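PDB 4GDJ: neuraminidase from Influenza A virus, which is a neuraminidase-like surface glycoprotein of the sialidase fold, whose diverged putative active site makes cleavage of terminal sialic acid doubtful. Local coordinates for residues C53-I58 with T82-A87; I133-S138 with G182-W187; F160-D165 with H174-L179. All blocks are in the same frame, centred on the assembly; numbering follows the deposited sequence.

Interaction 1: residues C53-I58 with T82-A87; sequences CFKFFI and TPIGSA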
loop_
_atom_site.group_PDB
_atom_site.type_symbol
_atom_site.label_atom_id
_atom_site.label_comp_id
_atom_site.label_asym_id
_atom_site.label_seq_id
_atom_site.Cartn_x
_atom_site.Cartn_y
_atom_site.Cartn_z
ATOM N N CYS A 53 8.008 15.397 -0.932
ATOM C CA CYS A 53 7.043 14.308 -0.785
ATOM C C CYS A 53 5.641 14.883 -0.627
ATOM O O CYS A 53 5.455 15.981 -0.061
ATOM C CB CYS A 53 7.412 13.453 0.435
ATOM S SG CYS A 53 8.921 12.456 0.206
ATOM N N PHE A 54 4.650 14.149 -1.120
ATOM C CA PHE A 54 3.260 14.619 -1.086
ATOM C C PHE A 54 2.335 13.588 -0.478
ATOM O O PHE A 54 2.623 12.391 -0.517
ATOM C CB PHE A 54 2.792 14.968 -2.485
ATOM C CG PHE A 54 3.629 16.000 -3.129
ATOM C CD1 PHE A 54 4.794 15.650 -3.780
ATOM C CD2 PHE A 54 3.277 17.338 -3.050
ATOM C CE1 PHE A 54 5.586 16.632 -4.373
ATOM C CE2 PHE A 54 4.069 18.313 -3.641
ATOM C CZ PHE A 54 5.217 17.958 -4.284
ATOM N N LYS A 55 1.263 14.096 0.129
ATOM C CA LYS A 55 0.126 13.298 0.530
ATOM C C LYS A 55 -0.859 13.341 -0.607
ATOM O O LYS A 55 -1.278 14.434 -1.036
ATOM C CB LYS A 55 -0.558 13.844 1.783
ATOM C CG LYS A 55 0.150 13.504 3.055
ATOM C CD LYS A 55 -0.465 14.227 4.264
ATOM C CE LYS A 55 -0.344 15.743 4.157
ATOM N NZ LYS A 55 -1.136 16.428 5.209
ATOM N N PHE A 56 -1.200 12.150 -1.097
ATOM C CA PHE A 56 -2.280 11.965 -2.064
ATOM C C PHE A 56 -3.456 11.382 -1.297
ATOM O O PHE A 56 -3.275 10.475 -0.485
ATOM C CB PHE A 56 -1.854 11.017 -3.181
ATOM C CG PHE A 56 -0.842 11.596 -4.127
ATOM C CD1 PHE A 56 0.505 11.534 -3.839
ATOM C CD2 PHE A 56 -1.240 12.198 -5.320
ATOM C CE1 PHE A 56 1.455 12.088 -4.701
ATOM C CE2 PHE A 56 -0.303 12.747 -6.186
ATOM C CZ PHE A 56 1.055 12.669 -5.880
ATOM N N PHE A 57 -4.666 11.897 -1.532
ATOM C CA PHE A 57 -5.808 11.444 -0.771
ATOM C C PHE A 57 -7.116 11.690 -1.508
ATOM O O PHE A 57 -7.191 12.515 -2.403
ATOM C CB PHE A 57 -5.865 12.106 0.611
ATOM C CG PHE A 57 -6.042 13.587 0.563
ATOM C CD1 PHE A 57 -4.950 14.418 0.368
ATOM C CD2 PHE A 57 -7.295 14.152 0.677
ATOM C CE1 PHE A 57 -5.095 15.774 0.307
ATOM C CE2 PHE A 57 -7.457 15.538 0.603
ATOM C CZ PHE A 57 -6.352 16.342 0.429
ATOM N N ILE A 58 -8.118 10.922 -1.126
ATOM C CA ILE A 58 -9.469 11.119 -1.579
ATOM C C ILE A 58 -10.195 12.074 -0.651
ATOM O O ILE A 58 -10.397 11.787 0.543
ATOM C CB ILE A 58 -10.251 9.802 -1.636
ATOM C CG1 ILE A 58 -9.522 8.774 -2.506
ATOM C CG2 ILE A 58 -11.660 10.080 -2.171
ATOM C CD1 ILE A 58 -9.354 9.184 -3.932
ATOM N N THR A 82 -1.228 17.214 -1.515
ATOM C CA THR A 82 -0.792 18.255 -0.598
ATOM C C THR A 82 0.643 18.008 -0.195
ATOM O O THR A 82 0.999 16.871 0.123
ATOM C CB THR A 82 -1.567 18.198 0.722
ATOM O OG1 THR A 82 -2.970 18.225 0.467
ATOM C CG2 THR A 82 -1.182 19.361 1.608
ATOM N N PRO A 83 1.458 19.066 -0.149
ATOM C CA PRO A 83 2.819 18.948 0.409
ATOM C C PRO A 83 2.795 18.336 1.795
ATOM O O PRO A 83 1.961 18.679 2.647
ATOM C CB PRO A 83 3.299 20.395 0.491
ATOM C CG PRO A 83 2.470 21.129 -0.545
ATOM C CD PRO A 83 1.144 20.437 -0.590
ATOM N N ILE A 84 3.707 17.409 2.018
ATOM C CA ILE A 84 3.716 16.601 3.228
ATOM C C ILE A 84 3.707 17.451 4.521
ATOM O O ILE A 84 3.051 17.079 5.522
ATOM C CB ILE A 84 4.891 15.620 3.179
ATOM C CG1 ILE A 84 4.782 14.554 4.267
ATOM C CG2 ILE A 84 6.201 16.382 3.306
ATOM C CD1 ILE A 84 3.394 13.989 4.422
ATOM N N GLY A 85 4.370 18.605 4.499
ATOM C CA GLY A 85 4.363 19.457 5.687
ATOM C C GLY A 85 3.062 20.193 6.017
ATOM O O GLY A 85 2.953 20.793 7.081
ATOM N N SER A 86 2.072 20.164 5.126
ATOM C CA SER A 86 0.865 20.990 5.293
ATOM C C SER A 86 -0.377 20.203 5.711
ATOM O O SER A 86 -0.466 18.998 5.485
ATOM C CB SER A 86 0.534 21.711 3.983
ATOM O OG SER A 86 1.653 22.403 3.480
ATOM N N ALA A 87 -1.351 20.899 6.288
ATOM C CA ALA A 87 -2.666 20.311 6.507
ATOM C C ALA A 87 -3.349 20.215 5.143
ATOM O O ALA A 87 -2.923 20.880 4.207
ATOM C CB ALA A 87 -3.478 21.168 7.449
#
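Lys55 leans across the end of strand 78-83 and grips the turn that follows it. Its CB stands 3.8 Å from Thr82 O, and CG lies 3.6 Å from CD1 of Ile84, the two side chains crossing at about a right angle. CD still touches the same methyl. A bend at chi3 (-63°) then redirects the chain, so that CE passes 3.5 Å from Ser86 O and NZ, at the tip, donates a 2.7 Å hydrogen bond to that oxygen, nearly along the C=O axis. A second, weak bond leads from NZ to Asn88 OD1. Beneath this arm the backbones of Lys55 and Thr82 form an antiparallel hydrogen-bonded pair: Lys55 N to Thr82 O and Thr82 N to Lys55 O are both 2.8 Å. Pro83 faces Phe54 as a non-hydrogen-bonded pair, so its missing N-H costs this ladder nothing, and Ile84 N takes up the next bond, to Cys53 O at 3.1 Å. From Pro83 to Ser86 the chain makes a type I turn, closed by Ser86 N on Pro83 O. At the other end, Phe57 presents its ring edge to Thr82, CE1 lying 3.2 Å from OG1 and in the ring plane; that hydroxyl is hydrogen-bonded to Ser93 OG and Asn88 OD1. The Cys48-Cys53 disulfide ties the start of strand 53-62 to strand 39-48, next to it in this four-stranded propeller blade. The contact thus joins two neighbouring strands of one blade, and the lysine adds a side-chain link from the strand to the turn that folds back over it: its methylenes lie against isoleucine carbon, while its ammonium group, probably charged, would probably polarise the Ser86 carbonyl.

Interaction 2: residues I133-S138 with G182-W187; sequences ITDTFS and GTVQRW. With NAG (2-acetamido-2-deoxy-beta-D-glucopyranose), chain I.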
loop_
_atom_site.group_PDB
_atom_site.type_symbol
_atom_site.label_atom_id
_atom_site.label_comp_id
_atom_site.label_asym_id
_atom_site.label_seq_id
_atom_site.Cartn_x
_atom_site.Cartn_y
_atom_site.Cartn_z
ATOM N N ILE A 133 -4.210 13.671 -19.662
ATOM C CA ILE A 133 -4.836 12.368 -19.483
ATOM C C ILE A 133 -4.357 11.500 -20.628
ATOM O O ILE A 133 -4.559 11.860 -21.790
ATOM C CB ILE A 133 -6.402 12.442 -19.508
ATOM C CG1 ILE A 133 -6.905 13.328 -18.361
ATOM C CG2 ILE A 133 -6.967 11.051 -19.436
ATOM C CD1 ILE A 133 -8.353 13.760 -18.495
ATOM N N THR A 134 -3.747 10.356 -20.312
ATOM C CA THR A 134 -3.046 9.569 -21.324
ATOM C C THR A 134 -3.661 8.210 -21.599
ATOM O O THR A 134 -3.366 7.614 -22.605
ATOM C CB THR A 134 -1.577 9.305 -20.908
ATOM O OG1 THR A 134 -1.534 8.934 -19.518
ATOM C CG2 THR A 134 -0.724 10.533 -21.123
ATOM N N ASP A 135 -4.484 7.679 -20.713
ATOM C CA ASP A 135 -5.073 6.373 -21.010
ATOM C C ASP A 135 -6.235 6.095 -20.110
ATOM O O ASP A 135 -6.375 6.737 -19.072
ATOM C CB ASP A 135 -4.018 5.281 -20.795
ATOM C CG ASP A 135 -4.156 4.119 -21.788
ATOM O OD1 ASP A 135 -5.223 4.013 -22.430
ATOM O OD2 ASP A 135 -3.199 3.301 -21.923
ATOM N N THR A 136 -7.043 5.101 -20.482
ATOM C CA THR A 136 -8.138 4.647 -19.670
ATOM C C THR A 136 -8.289 3.160 -19.922
ATOM O O THR A 136 -7.828 2.652 -20.926
ATOM C CB THR A 136 -9.483 5.298 -20.125
ATOM O OG1 THR A 136 -9.626 5.066 -21.530
ATOM C CG2 THR A 136 -9.495 6.799 -19.878
ATOM N N PHE A 137 -8.971 2.475 -19.016
ATOM C CA PHE A 137 -9.444 1.135 -19.268
ATOM C C PHE A 137 -10.600 0.870 -18.336
ATOM O O PHE A 137 -10.758 1.517 -17.302
ATOM C CB PHE A 137 -8.308 0.082 -19.166
ATOM C CG PHE A 137 -7.548 0.078 -17.856
ATOM C CD1 PHE A 137 -6.432 0.861 -17.681
ATOM C CD2 PHE A 137 -7.918 -0.782 -16.830
ATOM C CE1 PHE A 137 -5.690 0.817 -16.480
ATOM C CE2 PHE A 137 -7.203 -0.823 -15.628
ATOM C CZ PHE A 137 -6.087 -0.017 -15.458
ATOM N N SER A 138 -11.462 -0.045 -18.748
ATOM C CA SER A 138 -12.678 -0.317 -18.029
ATOM C C SER A 138 -12.606 -1.681 -17.374
ATOM O O SER A 138 -11.678 -2.456 -17.645
ATOM C CB SER A 138 -13.892 -0.236 -19.000
ATOM O OG SER A 138 -14.038 1.099 -19.479
ATOM N N GLY A 182 2.487 7.072 -18.728
ATOM C CA GLY A 182 1.039 7.068 -18.505
ATOM C C GLY A 182 0.245 6.231 -19.487
ATOM O O GLY A 182 -0.996 6.268 -19.498
ATOM N N THR A 183 0.934 5.453 -20.310
ATOM C CA THR A 183 0.250 4.579 -21.257
ATOM C C THR A 183 0.414 3.112 -20.926
ATOM O O THR A 183 1.537 2.670 -20.690
ATOM C CB THR A 183 0.784 4.855 -22.678
ATOM O OG1 THR A 183 0.466 6.205 -23.019
ATOM C CG2 THR A 183 0.151 3.956 -23.678
ATOM N N VAL A 184 -0.682 2.347 -20.936
ATOM C CA VAL A 184 -0.600 0.923 -20.603
ATOM C C VAL A 184 0.215 0.170 -21.663
ATOM O O VAL A 184 -0.091 0.217 -22.830
ATOM C CB VAL A 184 -1.971 0.273 -20.436
ATOM C CG1 VAL A 184 -1.839 -1.199 -20.239
ATOM C CG2 VAL A 184 -2.757 0.901 -19.267
ATOM N N GLN A 185 1.278 -0.507 -21.254
ATOM C CA GLN A 185 2.099 -1.273 -22.193
ATOM C C GLN A 185 1.621 -2.705 -22.217
ATOM O O GLN A 185 1.582 -3.329 -23.252
ATOM C CB GLN A 185 3.579 -1.239 -21.783
ATOM C CG GLN A 185 4.160 0.182 -21.726
ATOM C CD GLN A 185 4.083 0.873 -23.077
ATOM O OE1 GLN A 185 4.735 0.455 -24.020
ATOM N NE2 GLN A 185 3.271 1.933 -23.174
ATOM N N ARG A 186 1.296 -3.235 -21.048
ATOM C CA ARG A 186 0.801 -4.579 -20.950
ATOM C C ARG A 186 0.398 -4.797 -19.535
ATOM O O ARG A 186 0.664 -3.964 -18.676
ATOM C CB ARG A 186 1.894 -5.578 -21.294
ATOM C CG ARG A 186 3.082 -5.450 -20.422
ATOM C CD ARG A 186 4.153 -6.480 -20.762
ATOM N NE ARG A 186 5.366 -6.176 -20.005
ATOM C CZ ARG A 186 6.508 -6.851 -20.083
ATOM N NH1 ARG A 186 6.607 -7.897 -20.894
ATOM N NH2 ARG A 186 7.551 -6.475 -19.337
ATOM N N TRP A 187 -0.245 -5.930 -19.297
ATOM C CA TRP A 187 -0.637 -6.329 -17.962
ATOM C C TRP A 187 -0.528 -7.841 -17.829
ATOM O O TRP A 187 -0.418 -8.572 -18.819
ATOM C CB TRP A 187 -2.072 -5.877 -17.653
ATOM C CG TRP A 187 -3.091 -6.182 -18.725
ATOM C CD1 TRP A 187 -3.509 -5.339 -19.742
ATOM C CD2 TRP A 187 -3.856 -7.385 -18.867
ATOM N NE1 TRP A 187 -4.470 -5.963 -20.501
ATOM C CE2 TRP A 187 -4.706 -7.212 -19.988
ATOM C CE3 TRP A 187 -3.901 -8.595 -18.167
ATOM C CZ2 TRP A 187 -5.572 -8.202 -20.421
ATOM C CZ3 TRP A 187 -4.756 -9.579 -18.600
ATOM C CH2 TRP A 187 -5.586 -9.379 -19.723
HETATM C C1 NAG I . 8.013 7.852 -23.228
HETATM C C2 NAG I . 8.112 7.109 -24.567
HETATM C C3 NAG I . 9.527 7.178 -25.145
HETATM C C4 NAG I . 10.073 8.601 -25.079
HETATM C C5 NAG I . 9.874 9.105 -23.648
HETATM C C6 NAG I . 10.574 10.423 -23.322
HETATM C C7 NAG I . 6.484 5.275 -24.759
HETATM C C8 NAG I . 6.238 3.807 -24.549
HETATM N N2 NAG I . 7.697 5.722 -24.402
HETATM O O3 NAG I . 9.549 6.713 -26.478
HETATM O O4 NAG I . 11.438 8.602 -25.446
HETATM O O5 NAG I . 8.487 9.176 -23.367
HETATM O O6 NAG I . 11.175 10.299 -22.045
HETATM O O7 NAG I . 5.595 5.996 -25.231
HETATM O O HOH W 1 -2.801 1.478 -23.937
#
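The Phe137 ring meets Val184 obliquely, CD1 lying 4.0 Å from CG2 with the side chains crossing at about a right angle; the same ring stacks on Tyr177. The second flat group, the carboxylate of Asp135, is used at both oxygens. OD2 turns its anti lone pair, the one away from OD1, to Val184 N, in a 2.9 Å bond that is nearly straight (169° at the hydrogen). OD1 is also met on its anti side, by the backbone N of Thr136 from somewhat out of the plane, so each oxygen takes a backbone N-H, one from either strand. A water sits 2.7 Å from Asp135 OD2 and also within bonding distance of Val184 O. The third flat group, the amide of Gln185, folds back through a bend at chi2; NE2 donates to Thr183 O, which lies in the amide plane, while OE1 is 3.7 Å from C8 of an attached N-acetylglucosamine. Thr134 adds a second hydrogen bond between the segments: with OG1 set between its backbone N and carbonyl carbon (chi1 44°), the hydroxyl donates to Gly182 O at 2.7 Å from above the carbonyl plane. Gly182, at positive phi, lies so close to Thr134 OG1 that a CB there would clash with it. Each strand carries a classic bulge, Thr134 and Asp135 opposite Ile127, and Gln185 and Arg186 opposite Glu178. The two strands diverge at 53° and share no backbone ladder; side chains bridge them, as fits the outermost strands of two successive blades of the neuraminidase beta-propeller.

Interaction 3: residues F160-D165 with H174-L179; sequences FVLVSD and HRIYEL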
loop_
_atom_site.group_PDB
_atom_site.type_symbol
_atom_site.label_atom_id
_atom_site.label_comp_id
_atom_site.label_asym_id
_atom_site.label_seq_id
_atom_site.Cartn_x
_atom_site.Cartn_y
_atom_site.Cartn_z
ATOM N N PHE A 160 4.610 0.430 -12.396
ATOM C CA PHE A 160 3.872 -0.789 -12.183
ATOM C C PHE A 160 2.851 -0.514 -11.114
ATOM O O PHE A 160 3.158 0.111 -10.107
ATOM C CB PHE A 160 4.823 -1.905 -11.728
ATOM C CG PHE A 160 5.877 -2.241 -12.760
ATOM C CD1 PHE A 160 7.051 -1.524 -12.807
ATOM C CD2 PHE A 160 5.659 -3.226 -13.704
ATOM C CE1 PHE A 160 8.020 -1.805 -13.765
ATOM C CE2 PHE A 160 6.624 -3.502 -14.683
ATOM C CZ PHE A 160 7.795 -2.785 -14.706
ATOM N N VAL A 161 1.639 -0.994 -11.325
ATOM C CA VAL A 161 0.578 -0.787 -10.347
ATOM C C VAL A 161 -0.287 -2.003 -10.333
ATOM O O VAL A 161 -0.499 -2.614 -11.367
ATOM C CB VAL A 161 -0.300 0.440 -10.723
ATOM C CG1 VAL A 161 -0.971 0.234 -12.021
ATOM C CG2 VAL A 161 -1.313 0.729 -9.668
ATOM N N LEU A 162 -0.785 -2.353 -9.157
ATOM C CA LEU A 162 -1.728 -3.453 -8.981
ATOM C C LEU A 162 -3.150 -2.950 -9.053
ATOM O O LEU A 162 -3.507 -1.983 -8.410
ATOM C CB LEU A 162 -1.562 -4.098 -7.600
ATOM C CG LEU A 162 -0.910 -5.451 -7.843
ATOM C CD1 LEU A 162 0.573 -5.114 -7.763
ATOM C CD2 LEU A 162 -1.363 -6.564 -6.941
ATOM N N VAL A 163 -3.971 -3.640 -9.810
ATOM C CA VAL A 163 -5.359 -3.220 -10.029
ATOM C C VAL A 163 -6.238 -4.406 -9.697
ATOM O O VAL A 163 -5.949 -5.506 -10.125
ATOM C CB VAL A 163 -5.547 -2.834 -11.498
ATOM C CG1 VAL A 163 -7.046 -2.622 -11.853
ATOM C CG2 VAL A 163 -4.726 -1.587 -11.811
ATOM N N SER A 164 -7.296 -4.196 -8.928
ATOM C CA SER A 164 -8.206 -5.273 -8.594
ATOM C C SER A 164 -9.592 -5.067 -9.216
ATOM O O SER A 164 -9.999 -3.933 -9.531
ATOM C CB SER A 164 -8.296 -5.395 -7.063
ATOM O OG SER A 164 -6.975 -5.547 -6.512
ATOM N N ASP A 165 -10.321 -6.169 -9.382
ATOM C CA ASP A 165 -11.613 -6.146 -10.090
ATOM C C ASP A 165 -12.448 -7.268 -9.497
ATOM O O ASP A 165 -11.933 -8.114 -8.746
ATOM C CB ASP A 165 -11.334 -6.294 -11.573
ATOM C CG ASP A 165 -12.574 -6.084 -12.480
ATOM O OD1 ASP A 165 -13.720 -5.912 -12.022
ATOM O OD2 ASP A 165 -12.369 -6.125 -13.713
ATOM N N HIS A 174 -6.900 -9.814 -9.786
ATOM C CA HIS A 174 -5.805 -8.880 -9.580
ATOM C C HIS A 174 -4.823 -8.927 -10.730
ATOM O O HIS A 174 -4.367 -9.998 -11.151
ATOM C CB HIS A 174 -5.099 -9.229 -8.246
ATOM C CG HIS A 174 -6.050 -9.352 -7.118
ATOM N ND1 HIS A 174 -6.615 -8.256 -6.496
ATOM C CD2 HIS A 174 -6.607 -10.446 -6.510
ATOM C CE1 HIS A 174 -7.471 -8.669 -5.581
ATOM N NE2 HIS A 174 -7.484 -9.968 -5.566
ATOM N N ARG A 175 -4.466 -7.758 -11.217
ATOM C CA ARG A 175 -3.553 -7.653 -12.335
ATOM C C ARG A 175 -2.506 -6.630 -12.016
ATOM O O ARG A 175 -2.797 -5.644 -11.357
ATOM C CB ARG A 175 -4.270 -7.159 -13.587
ATOM C CG ARG A 175 -5.307 -8.112 -14.105
ATOM C CD ARG A 175 -6.085 -7.460 -15.248
ATOM N NE ARG A 175 -6.917 -8.441 -15.926
ATOM C CZ ARG A 175 -7.565 -8.202 -17.055
ATOM N NH1 ARG A 175 -7.480 -7.015 -17.635
ATOM N NH2 ARG A 175 -8.304 -9.151 -17.596
ATOM N N ILE A 176 -1.291 -6.888 -12.480
ATOM C CA ILE A 176 -0.245 -5.895 -12.542
ATOM C C ILE A 176 -0.289 -5.246 -13.894
ATOM O O ILE A 176 -0.213 -5.926 -14.917
ATOM C CB ILE A 176 1.142 -6.529 -12.387
ATOM C CG1 ILE A 176 1.217 -7.410 -11.115
ATOM C CG2 ILE A 176 2.237 -5.419 -12.409
ATOM C CD1 ILE A 176 2.529 -8.208 -10.996
ATOM N N TYR A 177 -0.382 -3.926 -13.896
ATOM C CA TYR A 177 -0.312 -3.144 -15.121
ATOM C C TYR A 177 1.035 -2.491 -15.188
ATOM O O TYR A 177 1.496 -1.919 -14.203
ATOM C CB TYR A 177 -1.382 -2.065 -15.140
ATOM C CG TYR A 177 -2.719 -2.586 -15.590
ATOM C CD1 TYR A 177 -3.519 -3.324 -14.729
ATOM C CD2 TYR A 177 -3.177 -2.357 -16.883
ATOM C CE1 TYR A 177 -4.768 -3.818 -15.147
ATOM C CE2 TYR A 177 -4.406 -2.853 -17.306
ATOM C CZ TYR A 177 -5.187 -3.584 -16.437
ATOM O OH TYR A 177 -6.398 -4.083 -16.849
ATOM N N GLU A 178 1.667 -2.582 -16.349
ATOM C CA GLU A 178 2.900 -1.870 -16.612
ATOM C C GLU A 178 2.648 -0.659 -17.503
ATOM O O GLU A 178 2.066 -0.762 -18.622
ATOM C CB GLU A 178 3.920 -2.807 -17.267
ATOM C CG GLU A 178 5.147 -2.084 -17.758
ATOM C CD GLU A 178 6.199 -3.039 -18.331
ATOM O OE1 GLU A 178 6.008 -4.266 -18.220
ATOM O OE2 GLU A 178 7.203 -2.554 -18.884
ATOM N N LEU A 179 3.121 0.496 -17.045
ATOM C CA LEU A 179 2.911 1.747 -17.767
ATOM C C LEU A 179 4.200 2.419 -18.157
ATOM O O LEU A 179 5.203 2.275 -17.490
ATOM C CB LEU A 179 2.152 2.732 -16.873
ATOM C CG LEU A 179 0.996 2.207 -16.030
ATOM C CD1 LEU A 179 0.470 3.321 -15.101
ATOM C CD2 LEU A 179 -0.072 1.742 -16.957
#
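His174 meets Ser164 at its ring edge: ND1 and OG are hydrogen-bonded at 2.7 Å, with OG in the imidazole plane, and NE2 at the far side of the ring bonds to Ser172 OG. Arg175 pairs its backbone with Val163 through two hydrogen bonds, N to O at 2.9 Å and O to N at 2.8 Å. Its extended side chain leads away from Val163; NH1 reaches Tyr177 OH in the guanidinium plane, NE binds Gln189 OE1, and Trp187 adds a cation-pi contact. Ile176 returns to the His174 face, where CG1 touches Leu162 CD1 at 4.1 Å and CG2 approaches the edge of the Phe160 ring. Tyr177 forms the second hydrogen-bonded pair, with Val161, and its ring meets Val163 obliquely, CD1 lying 3.6 Å from CG2; its CB rests on Val161 CG1. Glu178, with CG anti to the backbone N (chi1 171°) and the rest extended, runs alongside Phe160, pointing the same way. Its CG is 3.7 Å from ring atom CE2, and carboxylate and ring planes stand 43° apart. OE1 finds its charge partner in Arg186 NE. The hairpin therefore buries polar groups at both ends of one face, around an apolar middle of Leu162 and Ile176: histidine is held by two serines, and the glutamate lies against phenylalanine carbon, its charge probably balanced by the arginine.

Overall arrangement
From the N terminus, interaction 1 comes first: it closes the excursion between residues 58 and 82 and joins the second and third strands of one propeller blade. It is complete before interaction 2 opens, and its nearest atoms are about 14 Å from that contact and about 12 Å from interaction 3. Interaction 2 begins on the last strand of the next blade, 132-138, at its edge, and closes only at 182-187. Within that span interaction 3 forms the hairpin of strands 158-165 and 173-180. The two touch, because strands 173-180 and 183-189 are neighbours in one sheet. Interactions 1 and 3 therefore bind strands within blades, whereas interaction 2 links one blade to another.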